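Local coordinates for pyridoxine 4-oxidase (Mesorhizobium loti, PDB 4HA6), which catalyses the FAD-dependent oxidation of the 4-hydroxymethyl group of pyridoxine to the aldehyde pyridoxal with oxygen as acceptor, as a member of the GMC oxidoreductase family, at residues N1-V7 with D25-I31; S151-F157 with V335-V339; M177-N183 with S314-M320; Q246-G252 with N472-D477. One frame throughout, in Å; residues are numbered along the deposited sequence. Where two conformers were deposited one is given.

Contact 1: N1-V7 with D25-I31. With FAD (flavin-adenine dinucleotide), chain B.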
# COMPACT_ATOMS: atom_id res chain seq x y z
N ASN A 1 9.38 -9.90 -24.23
CA ASN A 1 10.40 -10.89 -24.53
C ASN A 1 11.81 -10.37 -24.27
O ASN A 1 12.27 -10.33 -23.12
CB ASN A 1 10.26 -11.36 -25.98
CG ASN A 1 9.82 -12.79 -26.08
OD1 ASN A 1 9.25 -13.34 -25.14
ND2 ASN A 1 10.10 -13.42 -27.23
N CYS A 2 12.49 -9.95 -25.34
CA CYS A 2 13.93 -9.69 -25.34
C CYS A 2 14.35 -8.33 -24.77
O CYS A 2 15.40 -8.20 -24.14
CB CYS A 2 14.48 -9.82 -26.77
SG CYS A 2 13.74 -11.15 -27.78
N ASP A 3 13.56 -7.30 -25.02
CA ASP A 3 13.98 -5.95 -24.65
C ASP A 3 13.86 -5.70 -23.14
O ASP A 3 14.83 -5.30 -22.50
CB ASP A 3 13.20 -4.90 -25.44
CG ASP A 3 13.82 -4.60 -26.79
OD1 ASP A 3 13.08 -4.66 -27.80
OD2 ASP A 3 15.03 -4.30 -26.84
N ILE A 4 12.67 -5.91 -22.58
CA ILE A 4 12.44 -5.63 -21.16
C ILE A 4 11.70 -6.76 -20.48
O ILE A 4 10.68 -7.22 -20.99
CB ILE A 4 11.55 -4.40 -20.93
CG1 ILE A 4 11.79 -3.33 -21.98
CG2 ILE A 4 11.72 -3.85 -19.51
CD1 ILE A 4 10.53 -2.58 -22.32
N VAL A 5 12.18 -7.17 -19.32
CA VAL A 5 11.45 -8.14 -18.51
C VAL A 5 10.94 -7.48 -17.23
O VAL A 5 11.71 -6.85 -16.50
CB VAL A 5 12.32 -9.36 -18.15
CG1 VAL A 5 11.69 -10.14 -17.02
CG2 VAL A 5 12.50 -10.24 -19.37
N ILE A 6 9.64 -7.61 -16.97
CA ILE A 6 9.04 -7.10 -15.73
C ILE A 6 8.77 -8.26 -14.77
O ILE A 6 8.06 -9.23 -15.12
CB ILE A 6 7.71 -6.33 -16.02
CG1 ILE A 6 7.95 -5.21 -17.04
CG2 ILE A 6 7.10 -5.77 -14.75
CD1 ILE A 6 6.66 -4.66 -17.64
N VAL A 7 9.33 -8.15 -13.57
CA VAL A 7 9.18 -9.22 -12.57
C VAL A 7 8.09 -8.84 -11.58
O VAL A 7 8.26 -7.93 -10.76
CB VAL A 7 10.50 -9.47 -11.82
CG1 VAL A 7 10.31 -10.57 -10.76
CG2 VAL A 7 11.62 -9.84 -12.79
N ASP A 25 8.21 -1.16 -30.87
CA ASP A 25 9.58 -1.60 -31.11
C ASP A 25 10.17 -2.22 -29.84
O ASP A 25 11.32 -2.64 -29.81
CB ASP A 25 10.44 -0.41 -31.55
CG ASP A 25 9.87 0.31 -32.77
OD1 ASP A 25 9.40 -0.37 -33.71
OD2 ASP A 25 9.88 1.56 -32.78
N SER A 26 9.36 -2.25 -28.79
CA SER A 26 9.78 -2.82 -27.51
C SER A 26 9.15 -4.19 -27.31
O SER A 26 7.94 -4.36 -27.50
CB SER A 26 9.38 -1.90 -26.35
OG SER A 26 10.23 -0.77 -26.27
N ARG A 27 9.97 -5.16 -26.94
CA ARG A 27 9.47 -6.49 -26.63
C ARG A 27 9.41 -6.64 -25.12
O ARG A 27 10.44 -6.57 -24.44
CB ARG A 27 10.39 -7.55 -27.23
CG ARG A 27 9.69 -8.54 -28.15
CD ARG A 27 10.71 -9.30 -28.98
NE ARG A 27 10.08 -10.05 -30.06
CZ ARG A 27 10.70 -10.44 -31.17
NH1 ARG A 27 11.98 -10.14 -31.36
NH2 ARG A 27 10.04 -11.12 -32.10
N VAL A 28 8.22 -6.87 -24.59
CA VAL A 28 8.00 -6.86 -23.15
C VAL A 28 7.52 -8.21 -22.64
O VAL A 28 6.55 -8.77 -23.17
CB VAL A 28 6.96 -5.78 -22.77
CG1 VAL A 28 6.67 -5.81 -21.26
CG2 VAL A 28 7.45 -4.41 -23.23
N LEU A 29 8.21 -8.75 -21.64
CA LEU A 29 7.78 -9.98 -20.98
C LEU A 29 7.39 -9.69 -19.52
O LEU A 29 8.17 -9.08 -18.77
CB LEU A 29 8.89 -11.04 -21.03
CG LEU A 29 8.75 -12.26 -20.13
CD1 LEU A 29 7.55 -13.10 -20.56
CD2 LEU A 29 10.05 -13.09 -20.15
N LEU A 30 6.20 -10.12 -19.12
CA LEU A 30 5.75 -9.97 -17.74
C LEU A 30 5.77 -11.33 -17.04
O LEU A 30 5.16 -12.28 -17.53
CB LEU A 30 4.33 -9.36 -17.70
CG LEU A 30 3.69 -9.19 -16.33
CD1 LEU A 30 4.59 -8.34 -15.44
CD2 LEU A 30 2.30 -8.58 -16.43
N ILE A 31 6.48 -11.42 -15.92
CA ILE A 31 6.58 -12.70 -15.19
C ILE A 31 5.89 -12.61 -13.83
O ILE A 31 6.33 -11.87 -12.95
CB ILE A 31 8.05 -13.15 -14.99
CG1 ILE A 31 8.80 -13.14 -16.32
CG2 ILE A 31 8.13 -14.53 -14.32
CD1 ILE A 31 10.26 -13.55 -16.20
PA FAD B . 1.98 -5.86 -5.49
O1A FAD B . 0.74 -5.21 -6.08
O2A FAD B . 1.85 -6.62 -4.19
O5B FAD B . 2.59 -6.84 -6.62
C5B FAD B . 3.62 -7.80 -6.40
C4B FAD B . 3.40 -8.87 -7.46
O4B FAD B . 4.61 -9.55 -7.80
C3B FAD B . 2.43 -9.94 -6.96
O3B FAD B . 1.50 -10.17 -8.03
C2B FAD B . 3.30 -11.16 -6.70
O2B FAD B . 2.57 -12.38 -6.91
C1B FAD B . 4.44 -10.97 -7.69
N9A FAD B . 5.75 -11.55 -7.27
C8A FAD B . 6.32 -11.47 -6.05
N7A FAD B . 7.53 -12.09 -6.05
C5A FAD B . 7.76 -12.59 -7.29
C6A FAD B . 8.84 -13.35 -7.96
N6A FAD B . 9.98 -13.71 -7.28
N1A FAD B . 8.67 -13.66 -9.28
C2A FAD B . 7.57 -13.29 -9.96
N3A FAD B . 6.55 -12.60 -9.40
C4A FAD B . 6.58 -12.22 -8.09
N1 FAD B . -3.79 0.52 -0.97
C2 FAD B . -4.59 1.58 -1.18
O2 FAD B . -4.09 2.62 -1.67
N3 FAD B . -5.90 1.57 -0.86
C4 FAD B . -6.50 0.50 -0.33
O4 FAD B . -7.73 0.51 -0.02
C4X FAD B . -5.69 -0.71 -0.07
N5 FAD B . -6.20 -1.83 0.48
C5X FAD B . -5.43 -2.93 0.69
C6 FAD B . -5.98 -4.08 1.24
C7 FAD B . -5.20 -5.21 1.45
C7M FAD B . -5.81 -6.45 2.05
C8 FAD B . -3.75 -5.18 1.07
C8M FAD B . -2.90 -6.40 1.30
C9 FAD B . -3.19 -4.04 0.51
C9A FAD B . -3.99 -2.91 0.32
N10 FAD B . -3.44 -1.74 -0.24
C10 FAD B . -4.26 -0.63 -0.44
C1' FAD B . -2.01 -1.70 -0.60
C2' FAD B . -1.78 -1.79 -2.10
O2' FAD B . -2.58 -2.83 -2.67
C3' FAD B . -0.29 -2.09 -2.30
O3' FAD B . 0.47 -1.12 -1.56
C4' FAD B . 0.10 -2.05 -3.77
O4' FAD B . -0.73 -2.99 -4.47
C5' FAD B . 1.58 -2.37 -3.96
O5' FAD B . 1.78 -2.74 -5.33
P FAD B . 3.21 -3.28 -5.80
O1P FAD B . 3.31 -3.25 -7.32
O2P FAD B . 4.29 -2.62 -4.98
O3P FAD B . 3.17 -4.80 -5.30
O HOH W 1 6.80 -10.44 -25.63
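R27 opens the pairing before the strand proper: its N donates to D3 OD1 (3.3 Å), and its O accepts from I4 N (3.0 Å) and, weakly, from D3 N (3.3 Å). V28 O is bridged to the terminal N1 N by a water lying 3.0 Å from each, while V28 CG1 and CG2 meet I6 CD1 (3.8 Å) and I4 CD1 (3.7 Å) on the face that helix 11-20 covers. L29 carries the ladder on, its N bonding to I4 O (3.0 Å) and its O to I6 N (2.7 Å); L29 CD2 packs on V5 CG2 (3.8 Å) on the reverse face. L30 returns to the helix side, CD1 against I6 CG2 (3.7 Å). At I31, N donates to I6 O (2.8 Å) and O reaches FAD C2A (3.5 Å), with V7 CG1 3.8 Å from FAD N1A. Parallel strands 4.7 Å apart at 18°, joined through helix 11-20 and ending at the adenine, form the first beta-alpha-beta unit of a Rossmann-type FAD-binding fold.

Contact 2: S151-F157 with V335-V339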
# COMPACT_ATOMS: atom_id res chain seq x y z
N SER A 151 -23.07 4.77 3.71
CA SER A 151 -23.81 4.29 4.88
C SER A 151 -24.29 5.42 5.80
O SER A 151 -23.55 6.37 6.07
CB SER A 151 -22.93 3.32 5.67
OG SER A 151 -23.41 3.16 6.98
N PRO A 152 -25.54 5.32 6.31
CA PRO A 152 -26.00 6.36 7.23
C PRO A 152 -25.09 6.49 8.46
O PRO A 152 -24.95 7.60 8.97
CB PRO A 152 -27.42 5.89 7.62
CG PRO A 152 -27.52 4.48 7.18
CD PRO A 152 -26.59 4.33 6.01
N LEU A 153 -24.48 5.39 8.90
CA LEU A 153 -23.43 5.43 9.93
C LEU A 153 -22.25 6.33 9.52
O LEU A 153 -21.80 7.17 10.31
CB LEU A 153 -22.90 4.02 10.26
CG LEU A 153 -21.73 3.91 11.25
CD1 LEU A 153 -21.96 4.74 12.53
CD2 LEU A 153 -21.47 2.45 11.64
N ALA A 154 -21.76 6.14 8.30
CA ALA A 154 -20.64 6.95 7.79
C ALA A 154 -21.02 8.42 7.65
O ALA A 154 -20.21 9.31 7.93
CB ALA A 154 -20.12 6.40 6.48
N ARG A 155 -22.25 8.69 7.22
CA ARG A 155 -22.67 10.08 7.11
C ARG A 155 -22.73 10.73 8.48
O ARG A 155 -22.46 11.93 8.63
CB ARG A 155 -24.02 10.20 6.39
CG ARG A 155 -23.95 9.89 4.90
CD ARG A 155 -25.28 10.15 4.22
NE ARG A 155 -25.93 8.90 3.80
CZ ARG A 155 -26.98 8.36 4.43
NH1 ARG A 155 -27.50 8.96 5.50
NH2 ARG A 155 -27.50 7.23 3.98
N ALA A 156 -23.11 9.95 9.48
CA ALA A 156 -23.21 10.45 10.84
C ALA A 156 -21.81 10.74 11.37
O ALA A 156 -21.58 11.73 12.09
CB ALA A 156 -23.92 9.43 11.71
N PHE A 157 -20.86 9.87 11.00
CA PHE A 157 -19.48 10.04 11.40
C PHE A 157 -18.95 11.32 10.77
O PHE A 157 -18.29 12.14 11.43
CB PHE A 157 -18.69 8.83 10.92
CG PHE A 157 -17.20 8.96 11.06
CD1 PHE A 157 -16.58 8.79 12.30
CD2 PHE A 157 -16.40 9.22 9.95
CE1 PHE A 157 -15.20 8.89 12.43
CE2 PHE A 157 -15.02 9.32 10.06
CZ PHE A 157 -14.41 9.16 11.31
N VAL A 335 -8.70 9.01 11.77
CA VAL A 335 -9.74 8.23 12.43
C VAL A 335 -10.71 7.82 11.34
O VAL A 335 -11.23 8.67 10.63
CB VAL A 335 -10.50 9.03 13.51
CG1 VAL A 335 -11.69 8.23 14.03
CG2 VAL A 335 -9.58 9.41 14.66
N GLY A 336 -10.95 6.52 11.20
CA GLY A 336 -11.79 6.02 10.12
C GLY A 336 -13.04 5.36 10.64
O GLY A 336 -13.05 4.79 11.74
N CYS A 337 -14.12 5.44 9.87
CA CYS A 337 -15.37 4.84 10.29
C CYS A 337 -15.53 3.43 9.72
O CYS A 337 -15.78 3.27 8.53
CB CYS A 337 -16.55 5.71 9.85
SG CYS A 337 -18.15 5.02 10.33
N GLY A 338 -15.35 2.41 10.56
CA GLY A 338 -15.53 1.03 10.13
C GLY A 338 -16.96 0.56 10.36
O GLY A 338 -17.35 0.30 11.50
N VAL A 339 -17.74 0.46 9.29
CA VAL A 339 -19.12 -0.02 9.40
C VAL A 339 -19.20 -1.45 9.99
O VAL A 339 -20.19 -1.82 10.63
CB VAL A 339 -19.88 0.09 8.04
CG1 VAL A 339 -21.38 -0.19 8.22
CG2 VAL A 339 -19.67 1.49 7.43
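Helix-on-sheet packing in the region built on the antiparallel sheet, probably the substrate-binding domain, joins S151-F157 to V335-V339: the first turns of helix 152-163 lie against strand 333-338. The nearest atom of the bound pyridoxamine is about 8 Å from G336 CA. The two axes pass 8.8 Å apart and run nearly antiparallel, at 157°. S151 occupies the N-cap position, its OG accepting a weak bond from L153 N (3.1 Å), while the helix begins with R155 N bonded to S151 O (2.9 Å). From the strand, C337 points at the helix and fills the middle of the interface. C337 CB sits over the F157 ring, 3.7 Å from the centroid and 20° off the normal, a CH-pi contact; C337 SG lies obliquely to the same ring, 4.7 Å from the centroid, and also touches L153 CG (3.9 Å) and A154 CA (4.0 Å). V335 O lies at the ring edge, 3.3 Å from F157 CZ, and F157 CE1 meets V335 CG1 (3.9 Å). At the other end L153 CD2 approaches V339 CG1 (4.3 Å). With apolar, sulfur-aromatic and CH-pi contacts making up the interface, helix and strand are held by shape and burial, while the strand's backbone is bonded within the sheet, V335 to A318 and C337 to S316 on one side, G336 to L359 and G338 to S357 on the other.

Contact 3: M177-N183 with S314-M320. With PXM (4-(aminomethyl)-5-(hydroxymethyl)-2-methylpyridin-3-ol), chain J.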
# COMPACT_ATOMS: atom_id res chain seq x y z
N MET A 177 -5.99 17.25 2.21
CA MET A 177 -6.31 15.90 2.65
C MET A 177 -6.96 15.86 4.05
O MET A 177 -7.70 14.93 4.38
CB MET A 177 -5.04 15.03 2.56
CG MET A 177 -5.19 13.61 3.03
SD MET A 177 -3.82 12.62 2.38
CE MET A 177 -4.26 10.99 3.01
N ILE A 178 -6.71 16.89 4.85
CA ILE A 178 -7.35 17.00 6.17
C ILE A 178 -8.78 17.48 5.99
O ILE A 178 -9.02 18.49 5.32
CB ILE A 178 -6.61 18.01 7.08
CG1 ILE A 178 -5.35 17.38 7.67
CG2 ILE A 178 -7.51 18.47 8.21
CD1 ILE A 178 -4.57 18.33 8.54
N GLY A 179 -9.73 16.75 6.57
CA GLY A 179 -11.14 17.12 6.45
C GLY A 179 -12.01 15.89 6.62
O GLY A 179 -11.52 14.87 7.13
N VAL A 180 -13.28 15.98 6.23
CA VAL A 180 -14.18 14.83 6.28
C VAL A 180 -14.77 14.57 4.89
O VAL A 180 -15.06 15.52 4.16
CB VAL A 180 -15.31 15.00 7.34
CG1 VAL A 180 -14.74 14.98 8.75
CG2 VAL A 180 -16.09 16.29 7.09
N THR A 181 -14.90 13.29 4.53
CA THR A 181 -15.34 12.91 3.18
C THR A 181 -15.45 11.40 3.11
O THR A 181 -14.69 10.69 3.79
CB THR A 181 -14.35 13.42 2.08
OG1 THR A 181 -14.80 13.03 0.77
CG2 THR A 181 -12.97 12.85 2.30
N PRO A 182 -16.39 10.88 2.30
CA PRO A 182 -16.31 9.45 1.98
C PRO A 182 -15.01 9.19 1.22
O PRO A 182 -14.60 10.06 0.44
CB PRO A 182 -17.50 9.23 1.03
CG PRO A 182 -18.43 10.38 1.28
CD PRO A 182 -17.55 11.54 1.68
N ASN A 183 -14.38 8.04 1.44
CA ASN A 183 -13.21 7.68 0.65
C ASN A 183 -13.55 7.56 -0.82
O ASN A 183 -14.58 7.00 -1.17
CB ASN A 183 -12.64 6.33 1.12
CG ASN A 183 -12.31 6.32 2.60
OD1 ASN A 183 -12.01 7.36 3.18
ND2 ASN A 183 -12.37 5.14 3.22
N SER A 314 -15.09 0.11 5.15
CA SER A 314 -14.32 1.21 5.73
C SER A 314 -14.47 2.41 4.82
O SER A 314 -13.66 2.63 3.91
CB SER A 314 -12.85 0.82 5.82
OG SER A 314 -12.12 1.80 6.52
N GLU A 315 -15.52 3.19 5.06
CA GLU A 315 -16.05 4.10 4.07
C GLU A 315 -15.49 5.52 4.14
O GLU A 315 -15.55 6.25 3.15
CB GLU A 315 -17.58 4.16 4.16
CG GLU A 315 -18.26 2.80 4.11
CD GLU A 315 -19.74 2.89 3.79
OE1 GLU A 315 -20.30 4.00 3.88
OE2 GLU A 315 -20.33 1.85 3.44
N SER A 316 -14.94 5.90 5.29
CA SER A 316 -14.54 7.29 5.49
C SER A 316 -13.36 7.46 6.47
O SER A 316 -13.53 7.31 7.68
CB SER A 316 -15.74 8.11 5.99
OG SER A 316 -15.42 9.49 6.12
N MET A 317 -12.17 7.75 5.92
CA MET A 317 -11.04 8.17 6.74
C MET A 317 -11.12 9.66 6.95
O MET A 317 -11.39 10.40 5.99
CB MET A 317 -9.72 7.91 6.01
CG MET A 317 -9.43 6.47 5.71
SD MET A 317 -9.57 5.55 7.21
CE MET A 317 -11.09 4.67 6.80
N ALA A 318 -10.88 10.09 8.18
CA ALA A 318 -10.75 11.51 8.46
C ALA A 318 -9.31 11.77 8.90
O ALA A 318 -8.93 11.40 10.02
CB ALA A 318 -11.72 11.93 9.56
N TYR A 319 -8.52 12.39 8.02
CA TYR A 319 -7.16 12.79 8.37
C TYR A 319 -7.19 14.16 9.04
O TYR A 319 -8.03 15.00 8.71
CB TYR A 319 -6.29 12.83 7.11
CG TYR A 319 -6.28 11.49 6.43
CD1 TYR A 319 -5.39 10.51 6.83
CD2 TYR A 319 -7.20 11.19 5.43
CE1 TYR A 319 -5.38 9.26 6.23
CE2 TYR A 319 -7.21 9.93 4.82
CZ TYR A 319 -6.29 8.97 5.24
OH TYR A 319 -6.26 7.70 4.68
N MET A 320 -6.26 14.40 9.97
CA MET A 320 -6.27 15.65 10.72
C MET A 320 -4.93 15.88 11.42
O MET A 320 -4.05 15.01 11.44
CB MET A 320 -7.42 15.64 11.73
CG MET A 320 -7.30 14.55 12.80
SD MET A 320 -8.84 14.16 13.70
CE MET A 320 -9.67 13.10 12.53
N1 PXM J . -9.14 -0.65 6.41
C2 PXM J . -8.04 -1.37 6.19
C2A PXM J . -7.56 -2.41 7.15
C3 PXM J . -7.35 -1.09 5.02
O3 PXM J . -6.20 -1.81 4.75
C4 PXM J . -7.78 -0.10 4.12
C5 PXM J . -8.97 0.63 4.42
C5A PXM J . -9.61 1.71 3.57
O5 PXM J . -8.80 2.41 2.70
C6 PXM J . -9.62 0.30 5.62
C4A PXM J . -6.95 0.10 2.88
N4 PXM J . -5.55 0.24 3.14
O HOH W 2 -9.61 13.58 5.64
O HOH W 3 -13.67 11.72 6.62
O HOH W 4 -16.24 5.48 0.46
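Strand 314-320 is accompanied by an irregular segment, 177-183, whose CA atoms lie 4.5 to 5.2 Å from it at P182-S316, I178-Y319 and V180-A318. Backbone bonds pin both ends: G179 N donates to Y319 O (3.2 Å) and N183 N to E315 O (2.7 Å). Between them one water accepts from T181 N (2.9 Å) and donates to M317 O (2.7 Å); another accepts from Y319 N (2.9 Å) and donates to the O atoms of M177 and G179 (2.7 Å each). G179, at phi 154° and psi -164°, adopts angles that would jam a CB against the preceding carbonyl. Among the side chains, N183 OD1 accepts from M317 N (2.8 Å), and S316 OG donates to T181 O (2.7 Å). M177 CE lies over the Y319 ring, 3.6 Å from its centroid and 10° off the normal, a CH-pi contact, and M177 SD, 4.9 Å from that centroid, adds a Met-aromatic one; H172 meets the ring edge-to-face. S314 OG is 3.1 Å from C6 of the bound pyridoxamine. Side chains and waters thus replace a regular ladder, and the loop's last backbone bond, to E315, is one residue from pocket-lining S314.

Contact 4: Q246-G252 with N472-D477. With FAD (flavin-adenine dinucleotide), chain B.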
# COMPACT_ATOMS: atom_id res chain seq x y z
N GLN A 246 16.84 -5.21 -20.42
CA GLN A 246 16.51 -4.39 -19.25
C GLN A 246 15.61 -5.19 -18.31
O GLN A 246 14.74 -5.93 -18.78
CB GLN A 246 15.79 -3.10 -19.67
CG GLN A 246 16.53 -2.28 -20.72
CD GLN A 246 17.77 -1.62 -20.15
OE1 GLN A 246 17.78 -1.19 -19.00
NE2 GLN A 246 18.83 -1.55 -20.96
N ILE A 247 15.81 -5.04 -17.00
CA ILE A 247 15.03 -5.79 -16.02
C ILE A 247 14.41 -4.81 -15.02
O ILE A 247 15.12 -3.99 -14.42
CB ILE A 247 15.87 -6.85 -15.24
CG1 ILE A 247 16.43 -7.93 -16.18
CG2 ILE A 247 15.03 -7.50 -14.13
CD1 ILE A 247 17.70 -7.51 -16.96
N VAL A 248 13.10 -4.87 -14.87
CA VAL A 248 12.39 -4.01 -13.93
C VAL A 248 11.78 -4.91 -12.88
O VAL A 248 11.04 -5.84 -13.23
CB VAL A 248 11.24 -3.23 -14.61
CG1 VAL A 248 10.55 -2.32 -13.61
CG2 VAL A 248 11.78 -2.42 -15.78
N LEU A 249 12.10 -4.65 -11.61
CA LEU A 249 11.51 -5.40 -10.50
C LEU A 249 10.23 -4.72 -10.00
O LEU A 249 10.26 -3.53 -9.62
CB LEU A 249 12.49 -5.51 -9.34
CG LEU A 249 13.81 -6.23 -9.60
CD1 LEU A 249 14.43 -6.65 -8.27
CD2 LEU A 249 13.58 -7.45 -10.50
N CYS A 250 9.14 -5.47 -10.00
CA CYS A 250 7.86 -4.99 -9.49
C CYS A 250 7.27 -6.04 -8.55
O CYS A 250 6.06 -6.23 -8.50
CB CYS A 250 6.90 -4.74 -10.64
SG CYS A 250 7.48 -3.47 -11.82
N ALA A 251 8.14 -6.72 -7.81
CA ALA A 251 7.71 -7.79 -6.91
C ALA A 251 7.17 -7.27 -5.56
O ALA A 251 6.75 -8.06 -4.71
CB ALA A 251 8.86 -8.76 -6.69
N GLY A 252 7.19 -5.95 -5.35
CA GLY A 252 6.59 -5.40 -4.13
C GLY A 252 7.53 -5.28 -2.92
O GLY A 252 8.68 -5.72 -2.96
N ASN A 472 21.47 -1.95 -15.76
CA ASN A 472 20.24 -2.27 -16.48
C ASN A 472 19.17 -2.87 -15.59
O ASN A 472 18.29 -3.59 -16.10
CB ASN A 472 20.54 -3.22 -17.64
CG ASN A 472 20.98 -4.58 -17.17
OD1 ASN A 472 21.43 -4.74 -16.03
ND2 ASN A 472 20.83 -5.58 -18.03
N LEU A 473 19.23 -2.58 -14.29
CA LEU A 473 18.24 -3.08 -13.34
C LEU A 473 17.51 -1.95 -12.62
O LEU A 473 18.14 -1.07 -12.02
CB LEU A 473 18.90 -4.02 -12.33
CG LEU A 473 18.06 -4.57 -11.17
CD1 LEU A 473 16.94 -5.45 -11.66
CD2 LEU A 473 18.95 -5.35 -10.22
N PHE A 474 16.19 -1.99 -12.66
CA PHE A 474 15.38 -0.95 -12.04
C PHE A 474 14.43 -1.57 -11.00
O PHE A 474 14.09 -2.75 -11.09
CB PHE A 474 14.62 -0.17 -13.12
CG PHE A 474 15.53 0.35 -14.22
CD1 PHE A 474 16.03 1.65 -14.17
CD2 PHE A 474 15.91 -0.47 -15.28
CE1 PHE A 474 16.88 2.13 -15.16
CE2 PHE A 474 16.75 0.01 -16.28
CZ PHE A 474 17.24 1.31 -16.22
N VAL A 475 14.07 -0.79 -9.99
CA VAL A 475 13.11 -1.23 -8.98
C VAL A 475 11.93 -0.26 -9.01
O VAL A 475 12.09 0.93 -8.72
CB VAL A 475 13.73 -1.31 -7.59
CG1 VAL A 475 12.71 -1.87 -6.61
CG2 VAL A 475 15.01 -2.19 -7.60
N VAL A 476 10.76 -0.74 -9.43
CA VAL A 476 9.64 0.16 -9.65
C VAL A 476 8.39 -0.39 -8.99
O VAL A 476 7.54 -0.99 -9.66
CB VAL A 476 9.39 0.40 -11.17
CG1 VAL A 476 8.33 1.47 -11.36
CG2 VAL A 476 10.66 0.85 -11.83
N ASP A 477 8.29 -0.19 -7.67
CA ASP A 477 7.14 -0.58 -6.86
C ASP A 477 7.18 0.12 -5.50
O ASP A 477 7.95 1.08 -5.31
CB ASP A 477 7.06 -2.11 -6.71
CG ASP A 477 8.32 -2.70 -6.09
OD1 ASP A 477 8.95 -2.03 -5.22
OD2 ASP A 477 8.68 -3.84 -6.48
PA FAD B . 1.98 -5.86 -5.49
O1A FAD B . 0.74 -5.21 -6.08
O2A FAD B . 1.85 -6.62 -4.19
O5B FAD B . 2.59 -6.84 -6.62
C5B FAD B . 3.62 -7.80 -6.40
C4B FAD B . 3.40 -8.87 -7.46
O4B FAD B . 4.61 -9.55 -7.80
C3B FAD B . 2.43 -9.94 -6.96
O3B FAD B . 1.50 -10.17 -8.03
C2B FAD B . 3.30 -11.16 -6.70
O2B FAD B . 2.57 -12.38 -6.91
C1B FAD B . 4.44 -10.97 -7.69
N9A FAD B . 5.75 -11.55 -7.27
C8A FAD B . 6.32 -11.47 -6.05
N7A FAD B . 7.53 -12.09 -6.05
C5A FAD B . 7.76 -12.59 -7.29
C6A FAD B . 8.84 -13.35 -7.96
N6A FAD B . 9.98 -13.71 -7.28
N1A FAD B . 8.67 -13.66 -9.28
C2A FAD B . 7.57 -13.29 -9.96
N3A FAD B . 6.55 -12.60 -9.40
C4A FAD B . 6.58 -12.22 -8.09
N1 FAD B . -3.79 0.52 -0.97
C2 FAD B . -4.59 1.58 -1.18
O2 FAD B . -4.09 2.62 -1.67
N3 FAD B . -5.90 1.57 -0.86
C4 FAD B . -6.50 0.50 -0.33
O4 FAD B . -7.73 0.51 -0.02
C4X FAD B . -5.69 -0.71 -0.07
N5 FAD B . -6.20 -1.83 0.48
C5X FAD B . -5.43 -2.93 0.69
C6 FAD B . -5.98 -4.08 1.24
C7 FAD B . -5.20 -5.21 1.45
C7M FAD B . -5.81 -6.45 2.05
C8 FAD B . -3.75 -5.18 1.07
C8M FAD B . -2.90 -6.40 1.30
C9 FAD B . -3.19 -4.04 0.51
C9A FAD B . -3.99 -2.91 0.32
N10 FAD B . -3.44 -1.74 -0.24
C10 FAD B . -4.26 -0.63 -0.44
C1' FAD B . -2.01 -1.70 -0.60
C2' FAD B . -1.78 -1.79 -2.10
O2' FAD B . -2.58 -2.83 -2.67
C3' FAD B . -0.29 -2.09 -2.30
O3' FAD B . 0.47 -1.12 -1.56
C4' FAD B . 0.10 -2.05 -3.77
O4' FAD B . -0.73 -2.99 -4.47
C5' FAD B . 1.58 -2.37 -3.96
O5' FAD B . 1.78 -2.74 -5.33
P FAD B . 3.21 -3.28 -5.80
O1P FAD B . 3.31 -3.25 -7.32
O2P FAD B . 4.29 -2.62 -4.98
O3P FAD B . 3.17 -4.80 -5.30
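Backbone hydrogen bonds define the pairing. I247 N donates to N472 O (3.0 Å), F474 N to I247 O (2.9 Å), L249 N to F474 O (2.8 Å) and V476 N to L249 O (2.8 Å), the zigzag of a parallel ladder whose strand axes lie 4.6 Å apart at 19°. Beyond it a side-chain bond takes over: D477 OD2 accepts from G252 N (2.8 Å), tying the turn after strand 246-249 to the end of the other segment, and it is also bonded to S256 OG, while OD1 pairs with S479.

Apolar contacts occupy both faces. On one, L473 CD1 touches I247 CG2 (3.7 Å) and L249 CG (3.8 Å); on the other, V248 CG1 meets V476 CG2 (3.6 Å) and V248 CG2 nears F474 CB (4.5 Å). Q246 OE1 lies at the edge of the F474 ring, 3.1 Å from CE2.

Contacts with the cofactor gather at the C-terminal ends, where D477 CB is 3.3 Å from FAD O2P and G252 CA 3.7 Å from FAD O3P. A CB on G252 would be crowded by this O3P.

Within the five-stranded parallel sheet, 473-475 is an edge strand and 246-249 the next, with 4-7 on its far side. L249 and L473 pack on helix 252-262, I247 and L473 on strand 227-235, and the F474 ring meets F500 of helix 490-506.

Overall arrangement
Contacts 1 and 4 belong to one five-stranded parallel sheet, ordered 210-213, 28-31, 4-7, 246-249, 473-475. Their centres are 12 Å apart and they join directly, for example V7 O to C250 N (2.7 Å); both reach FAD. Contacts 2 and 3, centres 10 Å apart, share the antiparallel sheet through neighbouring strands 314-320 and 333-338, with V335 O 2.9 Å from A318 N. The two pairs lie on opposite sides of the chain's centre, with centres 33 to 45 Å apart. Contact 1 closes first; contact 3 nests within contact 2, and contact 4 crosses both. The chain therefore interleaves the FAD-binding and probable substrate-binding regions, between which the extended FAD reaches the bound pyridoxamine.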